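Local coordinates for cellulose-binding protein (Saccharophagus degradans, PDB 2YHG) that may hydrolyse N- or O-glycosidic bonds in carbohydrate metabolism, this chain being the nucleoside hydrolase-like and C-terminal part of a larger cellulose-binding protein, at residues Pro145-Cys150 against Asp258-Ser263; Ile203-Arg208 against Gly269-Lys274; Gly265-Arg270 against Ser308-Asn313; Ile304-Thr309 against Ser377-Ala382. All blocks are in the same frame, centred on the assembly; numbering follows the deposited sequence.

Contact 1 of 4, residues Pro145-Cys150 against Asp258-Ser263; sequences PVWATC and DPSVVS
W147 reaches out from the parallel strand 146-150, an inner strand of the six-stranded sheet of the nucleoside hydrolase-like domain, and packs the benzene side of its indole tightly against P259 and S260. CZ2 of W147 lies 3.3 Å from the carbonyl O of P259, which sits at the indole edge near the ring plane, and the same CZ2 is 3.7 Å from CB of P259. The backbone N of S260 is also met edge-on, in the plane of the indole. With W147 CG beside its backbone N and anti to the carbonyl carbon (chi1 -71°), the CZ2 edge of the ring is brought up to the turn.

P259 is the second residue of a type I turn from D258 to V261, where its phi of -65° matches the angle a proline ring imposes; V261 N to D258 O, at 2.9 Å, closes the turn. D258 adds an Asx turn, its OD1 accepting from S260 N at 3.0 Å. Toward the partly exposed side the packing slackens: CG of P145 comes only to 4.2 Å from OG of S260, a hydroxyl bonded to R181 of strand 180-185. H250 NE2 donates to P259 O and its ring meets W147 edge-to-face. With no hydrogen bond joining the two segments directly, shape, and perhaps a weak attraction between ring-edge C-H groups and P259 O, keep the turn here, while polar anchoring comes through R181 and H250.

Contact 2 of 4, residues Ile203-Arg208 against Gly269-Lys274; sequences IYIRAR and GRFPSK
Strand 203-207, the sixth of a parallel sheet with the Rossmann strand order 3-2-1-4-5-6, whose other side pairs with Y297 of strand 295-298, receives F271 from the loop leading into strand 273-276. I205 makes most of the contact from this strand. CG2 of I205 lies over one face of the phenyl ring, 3.8 Å from its centroid and 22° off the normal, a CH-pi contact shifted toward the rim; its closest ring atom is F271 CE1 at 3.5 Å. The two side chains cross at about a right angle. Branching at CB lets I205 touch twice: with CG1 beside the backbone N (chi1 -66°), CD1 also reaches F271 CD2, at 4.0 Å, while CG2 takes the rim near CE1 and CZ. A207 is small enough to admit the ring next to the strand, and its CB is 4.1 Å from F271 CE1, approaching obliquely. The CB of R206 is directed away from the loop, and its guanidinium forms salt bridges with D184 and D288. Burying one aromatic ring in this way is plain hydrophobic packing of a connecting loop onto the sheet of a Rossmann-like alpha/beta domain.

Contact 3 of 4, residues Gly265-Arg270 against Ser308-Asn313; sequences GGWGGR and STAIHN
W267 lies flat against the first turns of helix 308-323, where I311 covers one face of its indole and A310 approaches obliquely. These three residues supply all the surface buried between the segments. The methylene CG1 of I311 stands over the centre of the six-membered ring, 3.7 Å from its centroid and 17° off the normal, which makes a well-centred CH-pi contact. Its shortest approach is to CD2 of W267, at 3.5 Å. The chi1 of I311 (-67°) sets CG1 beside the backbone N, and CD1 comes to 4.1 Å from CG of W267; the ring and the isoleucine run alongside each other in opposing senses. A310 has just the methyl needed at close range: its CB meets CZ2 of W267 at 3.7 Å, and a flat ring can come right up to the helix backbone.

W267 is carried by a type I turn from G266 to G269, in a glycine-rich loop of the nucleoside hydrolase-like domain, closed by G269 N to G266 O at 2.9 Å. Glycine fits G265 and G269 because, at their backbone angles, a CB would collide with the carbonyl O of the residue before, and G266 together with S303 binds a magnesium ion. The polar corner of the indole is satisfied from the C-terminal domain, since NE1 of W267 is hydrogen-bonded to OH of Y429 on strand 427-436. A310 also touches Y427 and Y429 of that strand. A bound bis-tris molecule comes within about 3 Å of the W267 side chain, nearest atoms.

Contact 4 of 4, residues Ile304-Thr309 against Ser377-Ala382; sequences IKRWST and SHYGEA. With MG (magnesium ion), chain E; EDO (1,2-ethanediol), chain K.
R306 and E381 join a 3-10 turn just ahead of helix 308-323 to the loop after strand 372-378, an outermost strand of the mixed beta sheet in the C-terminal domain. The charged link is a salt bridge: NH1 of R306 donates to OE2 of E381 at 3.0 Å with an N-H...O angle of 164°. R306 CG sits between its backbone N and carbonyl carbon (chi1 67°) and the chain bends at chi3, the shape that takes its guanidinium to E381. OE2 lies in the guanidinium plane but is approached from above its own carboxylate. One water links R306 NH2 to E381 OE1, giving the pair a second path, and also bonds O2 of an ethanediol, probably from the crystallisation liquor. Ethanediol O1 accepts from R306 NH2, and O2 bonds S377 OG.

In the aromatic packing, CE1 of Y379 is over a face of the guanidinium, 3.8 Å from NH1 of R306, and CZ2 of W307 meets CE2 of Y379 at 3.9 Å. Y379 OH, at the indole edge, is buried without a polar partner. Ethanediol C2 covers one face of the tyrosine ring.

Y379 centres an inverse gamma turn; the next carbonyl, G380 O, binds a magnesium ion at 2.3 Å, alongside D383 OD1, Y385 O and a water.

Contacts 1 and 2 secure one loop to the parallel sheet from two places, their centres 10 Å apart, and V262 O to F271 N at 2.9 Å is a probable hydrogen bond between them. Contact 2 shares G269 and R270 with contact 3: the chain that packs W267 on helix 308-323 runs on through them to place F271 on the sheet. Contacts 3 and 4 are the nearest pair, centres 8 Å apart, and W267 CD1 packs 3.5 Å from W307 CB. Contact 4 ties the C-terminal domain to this junction. The magnesium ion held by G266 and S303 lies about 3 Å from the W307 side chain and about 7 Å from those of W267 and F271, nearest atoms.

Contact 1 of 4, residues Pro145-Cys150 against Asp258-Ser263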
# COMPACT_ATOMS: atom_id res chain seq x y z
N PRO A 145 -12.41 -4.25 -4.29
CA PRO A 145 -11.64 -5.45 -4.01
C PRO A 145 -10.95 -5.34 -2.66
O PRO A 145 -10.84 -4.26 -2.09
CB PRO A 145 -10.64 -5.49 -5.16
CG PRO A 145 -10.56 -4.12 -5.68
CD PRO A 145 -11.85 -3.46 -5.39
N VAL A 146 -10.45 -6.46 -2.18
CA VAL A 146 -9.67 -6.39 -0.98
C VAL A 146 -8.30 -6.99 -1.14
O VAL A 146 -8.06 -7.99 -1.84
CB VAL A 146 -10.43 -6.96 0.18
CG1 VAL A 146 -10.76 -8.38 -0.10
CG2 VAL A 146 -9.68 -6.78 1.49
N TRP A 147 -7.35 -6.23 -0.60
CA TRP A 147 -5.96 -6.63 -0.57
C TRP A 147 -5.70 -7.44 0.68
O TRP A 147 -6.11 -7.05 1.78
CB TRP A 147 -5.04 -5.43 -0.57
CG TRP A 147 -5.01 -4.74 -1.87
CD1 TRP A 147 -5.95 -3.86 -2.36
CD2 TRP A 147 -4.09 -4.96 -2.93
NE1 TRP A 147 -5.67 -3.54 -3.65
CE2 TRP A 147 -4.53 -4.20 -4.03
CE3 TRP A 147 -2.94 -5.75 -3.07
CZ2 TRP A 147 -3.87 -4.22 -5.25
CZ3 TRP A 147 -2.27 -5.75 -4.27
CH2 TRP A 147 -2.75 -4.99 -5.36
N ALA A 148 -4.98 -8.54 0.51
CA ALA A 148 -4.41 -9.27 1.64
C ALA A 148 -2.91 -9.30 1.45
O ALA A 148 -2.44 -9.59 0.36
CB ALA A 148 -5.01 -10.67 1.78
N THR A 149 -2.16 -9.01 2.50
CA THR A 149 -0.73 -8.85 2.38
C THR A 149 0.01 -9.89 3.19
O THR A 149 -0.49 -10.43 4.20
CB THR A 149 -0.28 -7.45 2.75
OG1 THR A 149 -0.34 -7.34 4.17
CG2 THR A 149 -1.14 -6.38 2.07
N CYS A 150 1.25 -10.14 2.78
CA CYS A 150 2.16 -11.06 3.45
C CYS A 150 3.38 -10.29 3.93
O CYS A 150 4.33 -10.06 3.17
CB CYS A 150 2.59 -12.19 2.51
SG CYS A 150 1.22 -12.73 1.46
N ASP A 258 -3.89 3.57 -8.81
CA ASP A 258 -4.82 2.50 -8.56
C ASP A 258 -4.00 1.23 -8.34
O ASP A 258 -3.36 0.76 -9.26
CB ASP A 258 -5.77 2.32 -9.74
CG ASP A 258 -6.81 1.25 -9.50
OD1 ASP A 258 -6.60 0.36 -8.63
OD2 ASP A 258 -7.88 1.33 -10.14
N PRO A 259 -3.97 0.72 -7.10
CA PRO A 259 -3.05 -0.38 -6.79
C PRO A 259 -3.38 -1.66 -7.56
O PRO A 259 -2.51 -2.53 -7.69
CB PRO A 259 -3.22 -0.57 -5.28
CG PRO A 259 -4.59 -0.08 -5.03
CD PRO A 259 -4.75 1.12 -5.92
N SER A 260 -4.60 -1.79 -8.10
CA SER A 260 -4.94 -2.95 -8.90
C SER A 260 -4.36 -2.83 -10.32
O SER A 260 -4.36 -3.84 -11.05
CB SER A 260 -6.44 -3.16 -8.99
OG SER A 260 -6.98 -3.47 -7.72
N VAL A 261 -3.89 -1.65 -10.71
CA VAL A 261 -3.21 -1.45 -11.99
C VAL A 261 -1.74 -1.36 -11.60
O VAL A 261 -1.20 -0.29 -11.33
CB VAL A 261 -3.70 -0.21 -12.73
CG1 VAL A 261 -2.99 -0.13 -14.08
CG2 VAL A 261 -5.24 -0.28 -12.89
N VAL A 262 -1.11 -2.53 -11.51
CA VAL A 262 0.17 -2.63 -10.80
C VAL A 262 1.31 -1.97 -11.55
O VAL A 262 2.37 -1.71 -10.95
CB VAL A 262 0.48 -4.09 -10.41
CG1 VAL A 262 -0.71 -4.67 -9.59
CG2 VAL A 262 0.80 -4.95 -11.64
N SER A 263 1.15 -1.70 -12.83
CA SER A 263 2.15 -0.97 -13.60
C SER A 263 2.16 0.53 -13.34
O SER A 263 3.06 1.20 -13.86
CB SER A 263 1.87 -1.18 -15.07
OG SER A 263 0.57 -0.68 -15.38

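Contact 2 of 4, residues Ile203-Arg208 against Gly269-Lys274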
# COMPACT_ATOMS: atom_id res chain seq x y z
N ILE A 203 -4.45 -11.47 -8.93
CA ILE A 203 -3.43 -10.44 -8.99
C ILE A 203 -2.50 -10.64 -7.80
O ILE A 203 -2.93 -10.59 -6.66
CB ILE A 203 -4.05 -9.02 -8.97
CG1 ILE A 203 -4.88 -8.81 -10.24
CG2 ILE A 203 -2.97 -7.97 -8.82
CD1 ILE A 203 -5.73 -7.55 -10.20
N TYR A 204 -1.23 -10.88 -8.08
CA TYR A 204 -0.25 -11.32 -7.08
C TYR A 204 1.07 -10.60 -7.34
O TYR A 204 1.65 -10.76 -8.41
CB TYR A 204 -0.06 -12.85 -7.15
CG TYR A 204 0.75 -13.41 -6.03
CD1 TYR A 204 2.11 -13.14 -5.91
CD2 TYR A 204 0.18 -14.23 -5.09
CE1 TYR A 204 2.84 -13.64 -4.85
CE2 TYR A 204 0.90 -14.72 -4.03
CZ TYR A 204 2.23 -14.43 -3.90
OH TYR A 204 2.92 -14.96 -2.84
N ILE A 205 1.48 -9.80 -6.38
CA ILE A 205 2.77 -9.12 -6.38
C ILE A 205 3.69 -9.78 -5.38
O ILE A 205 3.31 -9.98 -4.23
CB ILE A 205 2.58 -7.63 -5.94
CG1 ILE A 205 1.75 -6.86 -6.96
CG2 ILE A 205 3.93 -6.98 -5.67
CD1 ILE A 205 1.25 -5.53 -6.45
N ARG A 206 4.91 -10.14 -5.80
CA ARG A 206 6.00 -10.49 -4.88
C ARG A 206 7.04 -9.39 -5.01
O ARG A 206 7.83 -9.38 -5.96
CB ARG A 206 6.58 -11.89 -5.13
CG ARG A 206 7.71 -12.26 -4.21
CD ARG A 206 8.15 -13.71 -4.29
NE ARG A 206 7.20 -14.58 -3.61
CZ ARG A 206 7.31 -15.90 -3.52
NH1 ARG A 206 8.21 -16.56 -4.23
NH2 ARG A 206 6.51 -16.58 -2.70
N ALA A 207 6.99 -8.44 -4.09
CA ALA A 207 7.86 -7.28 -4.13
C ALA A 207 9.20 -7.61 -3.51
O ALA A 207 9.26 -8.18 -2.42
CB ALA A 207 7.23 -6.12 -3.38
N ARG A 208 10.27 -7.24 -4.18
CA ARG A 208 11.60 -7.54 -3.68
C ARG A 208 12.49 -6.33 -3.49
O ARG A 208 13.48 -6.40 -2.74
CB ARG A 208 12.29 -8.53 -4.59
CG ARG A 208 11.53 -9.83 -4.75
CD ARG A 208 12.29 -10.77 -5.71
NE ARG A 208 12.25 -10.24 -7.06
CZ ARG A 208 13.15 -10.57 -8.00
NH1 ARG A 208 14.10 -11.47 -7.75
NH2 ARG A 208 13.12 -9.93 -9.16
N GLY A 269 5.84 0.95 -5.04
CA GLY A 269 6.61 0.52 -6.18
C GLY A 269 5.81 0.36 -7.45
O GLY A 269 4.59 0.61 -7.50
N ARG A 270 6.51 -0.05 -8.49
CA ARG A 270 5.96 -0.19 -9.86
C ARG A 270 6.27 -1.59 -10.36
O ARG A 270 7.40 -2.05 -10.22
CB ARG A 270 6.60 0.86 -10.78
CG ARG A 270 5.96 0.90 -12.13
CD ARG A 270 6.45 2.08 -12.97
NE ARG A 270 7.92 2.11 -13.11
CZ ARG A 270 8.62 1.33 -13.94
NH1 ARG A 270 7.99 0.50 -14.74
NH2 ARG A 270 9.94 1.38 -13.94
N PHE A 271 5.27 -2.23 -10.94
CA PHE A 271 5.35 -3.65 -11.30
C PHE A 271 4.96 -3.80 -12.77
O PHE A 271 3.80 -3.97 -13.09
CB PHE A 271 4.45 -4.47 -10.39
CG PHE A 271 4.74 -4.20 -8.93
CD1 PHE A 271 5.79 -4.82 -8.29
CD2 PHE A 271 4.01 -3.29 -8.21
CE1 PHE A 271 6.10 -4.54 -6.99
CE2 PHE A 271 4.31 -3.01 -6.89
CZ PHE A 271 5.38 -3.62 -6.30
N PRO A 272 5.94 -3.66 -13.68
CA PRO A 272 5.59 -3.52 -15.10
C PRO A 272 5.20 -4.83 -15.77
O PRO A 272 4.66 -4.79 -16.87
CB PRO A 272 6.85 -2.93 -15.71
CG PRO A 272 7.94 -3.38 -14.81
CD PRO A 272 7.35 -3.33 -13.43
N SER A 273 5.56 -5.98 -15.19
CA SER A 273 5.31 -7.27 -15.81
C SER A 273 5.33 -8.33 -14.78
O SER A 273 5.86 -8.15 -13.66
CB SER A 273 6.38 -7.58 -16.86
OG SER A 273 7.65 -7.67 -16.26
N LYS A 274 4.74 -9.46 -15.13
CA LYS A 274 4.95 -10.70 -14.40
C LYS A 274 6.27 -11.32 -14.85
O LYS A 274 6.62 -11.28 -16.02
CB LYS A 274 3.83 -11.70 -14.69
CG LYS A 274 2.46 -11.25 -14.30
CD LYS A 274 1.43 -12.33 -14.55
CE LYS A 274 0.01 -11.78 -14.56
NZ LYS A 274 -0.91 -12.77 -15.12

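Contact 3 of 4, residues Gly265-Arg270 against Ser308-Asn313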
# COMPACT_ATOMS: atom_id res chain seq x y z
N GLY A 265 2.87 2.51 -10.74
CA GLY A 265 3.85 3.13 -9.87
C GLY A 265 3.21 3.97 -8.79
O GLY A 265 2.11 4.50 -8.94
N GLY A 266 3.91 4.05 -7.65
CA GLY A 266 3.41 4.73 -6.48
C GLY A 266 4.26 4.33 -5.31
O GLY A 266 5.34 3.79 -5.48
N TRP A 267 3.82 4.66 -4.11
CA TRP A 267 4.66 4.50 -2.93
C TRP A 267 4.96 3.06 -2.57
O TRP A 267 5.86 2.82 -1.75
CB TRP A 267 4.06 5.22 -1.75
CG TRP A 267 4.02 6.70 -1.74
CD1 TRP A 267 4.31 7.57 -2.75
CD2 TRP A 267 3.67 7.48 -0.60
NE1 TRP A 267 4.18 8.87 -2.28
CE2 TRP A 267 3.80 8.83 -0.96
CE3 TRP A 267 3.29 7.16 0.71
CZ2 TRP A 267 3.56 9.87 -0.07
CZ3 TRP A 267 3.07 8.19 1.60
CH2 TRP A 267 3.22 9.54 1.21
N GLY A 268 4.24 2.09 -3.13
CA GLY A 268 4.59 0.69 -2.97
C GLY A 268 5.42 0.11 -4.10
O GLY A 268 5.67 -1.10 -4.12
N GLY A 269 5.84 0.95 -5.04
CA GLY A 269 6.61 0.52 -6.18
C GLY A 269 5.81 0.36 -7.45
O GLY A 269 4.59 0.61 -7.50
N ARG A 270 6.51 -0.05 -8.49
CA ARG A 270 5.96 -0.19 -9.86
C ARG A 270 6.27 -1.59 -10.36
O ARG A 270 7.40 -2.05 -10.22
CB ARG A 270 6.60 0.86 -10.78
CG ARG A 270 5.96 0.90 -12.13
CD ARG A 270 6.45 2.08 -12.97
NE ARG A 270 7.92 2.11 -13.11
CZ ARG A 270 8.62 1.33 -13.94
NH1 ARG A 270 7.99 0.50 -14.74
NH2 ARG A 270 9.94 1.38 -13.94
N SER A 308 10.54 9.06 -1.60
CA SER A 308 10.99 9.03 -0.21
C SER A 308 10.73 10.33 0.54
O SER A 308 10.36 10.30 1.71
CB SER A 308 12.48 8.66 -0.11
OG SER A 308 12.66 7.24 -0.14
N THR A 309 10.99 11.49 -0.08
CA THR A 309 10.81 12.72 0.68
C THR A 309 9.37 12.84 1.15
O THR A 309 9.10 13.22 2.31
CB THR A 309 11.23 13.93 -0.13
OG1 THR A 309 12.63 13.83 -0.38
CG2 THR A 309 10.94 15.23 0.63
N ALA A 310 8.42 12.59 0.24
CA ALA A 310 7.01 12.66 0.59
C ALA A 310 6.66 11.65 1.68
O ALA A 310 5.92 11.94 2.60
CB ALA A 310 6.14 12.48 -0.64
N ILE A 311 7.16 10.43 1.53
CA ILE A 311 6.92 9.35 2.48
C ILE A 311 7.41 9.75 3.88
O ILE A 311 6.69 9.60 4.87
CB ILE A 311 7.60 8.04 2.04
CG1 ILE A 311 6.94 7.49 0.77
CG2 ILE A 311 7.62 7.03 3.17
CD1 ILE A 311 7.70 6.35 0.10
N HIS A 312 8.64 10.27 3.95
CA HIS A 312 9.19 10.57 5.25
C HIS A 312 8.51 11.75 5.91
O HIS A 312 8.25 11.76 7.13
CB HIS A 312 10.69 10.84 5.17
CG HIS A 312 11.47 9.69 4.62
ND1 HIS A 312 11.09 8.38 4.79
CD2 HIS A 312 12.59 9.68 3.87
CE1 HIS A 312 11.95 7.62 4.12
NE2 HIS A 312 12.89 8.38 3.58
N ASN A 313 8.17 12.75 5.12
CA ASN A 313 7.50 13.92 5.66
C ASN A 313 6.10 13.55 6.15
O ASN A 313 5.64 14.03 7.19
CB ASN A 313 7.45 15.05 4.64
CG ASN A 313 8.79 15.67 4.38
OD1 ASN A 313 9.84 15.21 4.86
ND2 ASN A 313 8.77 16.73 3.57

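Contact 4 of 4, residues Ile304-Thr309 against Ser377-Ala382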
# COMPACT_ATOMS: atom_id res chain seq x y z
N ILE A 304 10.60 2.84 -5.25
CA ILE A 304 10.02 3.51 -4.08
C ILE A 304 10.79 4.78 -3.72
O ILE A 304 10.21 5.77 -3.31
CB ILE A 304 9.88 2.57 -2.88
CG1 ILE A 304 9.08 1.30 -3.26
CG2 ILE A 304 9.23 3.28 -1.70
CD1 ILE A 304 9.06 0.30 -2.20
N LYS A 305 12.12 4.71 -3.79
CA LYS A 305 12.96 5.80 -3.35
C LYS A 305 12.62 7.15 -3.97
O LYS A 305 12.77 8.19 -3.32
CB LYS A 305 14.42 5.41 -3.57
CG LYS A 305 15.41 6.46 -3.10
N ARG A 306 12.15 7.16 -5.21
CA ARG A 306 11.76 8.41 -5.81
C ARG A 306 10.70 9.16 -5.00
O ARG A 306 10.63 10.38 -5.12
CB ARG A 306 11.31 8.17 -7.24
CG ARG A 306 10.03 7.36 -7.34
CD ARG A 306 9.67 7.02 -8.77
NE ARG A 306 9.52 8.23 -9.56
CZ ARG A 306 9.71 8.30 -10.87
NH1 ARG A 306 9.89 7.22 -11.60
NH2 ARG A 306 9.62 9.47 -11.47
N TRP A 307 9.92 8.46 -4.20
CA TRP A 307 8.87 9.04 -3.40
C TRP A 307 9.30 9.35 -1.95
O TRP A 307 8.50 9.81 -1.16
CB TRP A 307 7.68 8.08 -3.34
CG TRP A 307 7.21 7.60 -4.69
CD1 TRP A 307 7.36 6.34 -5.19
CD2 TRP A 307 6.53 8.34 -5.72
NE1 TRP A 307 6.85 6.25 -6.45
CE2 TRP A 307 6.34 7.47 -6.81
CE3 TRP A 307 6.09 9.66 -5.82
CZ2 TRP A 307 5.68 7.87 -7.96
CZ3 TRP A 307 5.43 10.04 -6.97
CH2 TRP A 307 5.26 9.16 -8.03
N SER A 308 10.54 9.06 -1.60
CA SER A 308 10.99 9.03 -0.21
C SER A 308 10.73 10.33 0.54
O SER A 308 10.36 10.30 1.71
CB SER A 308 12.48 8.66 -0.11
OG SER A 308 12.66 7.24 -0.14
N THR A 309 10.99 11.49 -0.08
CA THR A 309 10.81 12.72 0.68
C THR A 309 9.37 12.84 1.15
O THR A 309 9.10 13.22 2.31
CB THR A 309 11.23 13.93 -0.13
OG1 THR A 309 12.63 13.83 -0.38
CG2 THR A 309 10.94 15.23 0.63
N SER A 377 4.32 16.46 -14.20
CA SER A 377 5.30 15.62 -14.83
C SER A 377 4.67 14.56 -15.71
O SER A 377 3.51 14.18 -15.53
CB SER A 377 6.19 14.96 -13.77
OG SER A 377 5.41 14.14 -12.93
N HIS A 378 5.40 14.13 -16.73
CA HIS A 378 5.02 12.99 -17.54
C HIS A 378 5.58 11.71 -16.94
O HIS A 378 6.82 11.52 -16.89
CB HIS A 378 5.57 13.16 -18.97
CG HIS A 378 5.28 11.98 -19.83
ND1 HIS A 378 6.14 11.52 -20.80
CD2 HIS A 378 4.21 11.14 -19.85
CE1 HIS A 378 5.64 10.42 -21.32
NE2 HIS A 378 4.47 10.15 -20.76
N TYR A 379 4.71 10.83 -16.48
CA TYR A 379 5.15 9.56 -15.85
C TYR A 379 5.27 8.51 -16.92
O TYR A 379 4.51 7.55 -17.04
CB TYR A 379 4.15 9.19 -14.76
CG TYR A 379 4.68 8.22 -13.72
CD1 TYR A 379 5.88 7.53 -13.87
CD2 TYR A 379 3.98 8.00 -12.56
CE1 TYR A 379 6.35 6.68 -12.90
CE2 TYR A 379 4.45 7.18 -11.57
CZ TYR A 379 5.63 6.50 -11.74
OH TYR A 379 6.05 5.65 -10.74
N GLY A 380 6.30 8.69 -17.76
CA GLY A 380 6.46 7.87 -18.96
C GLY A 380 6.77 6.40 -18.69
O GLY A 380 6.46 5.54 -19.48
N GLU A 381 7.31 6.10 -17.52
CA GLU A 381 7.57 4.71 -17.14
C GLU A 381 6.25 3.93 -17.04
O GLU A 381 6.27 2.71 -17.17
CB GLU A 381 8.29 4.64 -15.80
CG GLU A 381 9.66 5.24 -15.79
CD GLU A 381 9.65 6.65 -15.20
OE1 GLU A 381 8.73 7.45 -15.51
OE2 GLU A 381 10.61 6.98 -14.50
N ALA A 382 5.16 4.61 -16.70
CA ALA A 382 3.92 3.97 -16.37
C ALA A 382 2.96 3.83 -17.55
O ALA A 382 2.01 3.05 -17.49
CB ALA A 382 3.22 4.74 -15.27
MG MG E . 5.62 5.37 -21.67
C1 EDO K . 6.81 11.87 -10.90
O1 EDO K . 8.24 12.02 -10.93
C2 EDO K . 6.29 10.90 -11.95
O2 EDO K . 6.51 11.45 -13.25
O HOH W 1 8.67 9.95 -14.17
O HOH W 2 7.11 3.67 -22.20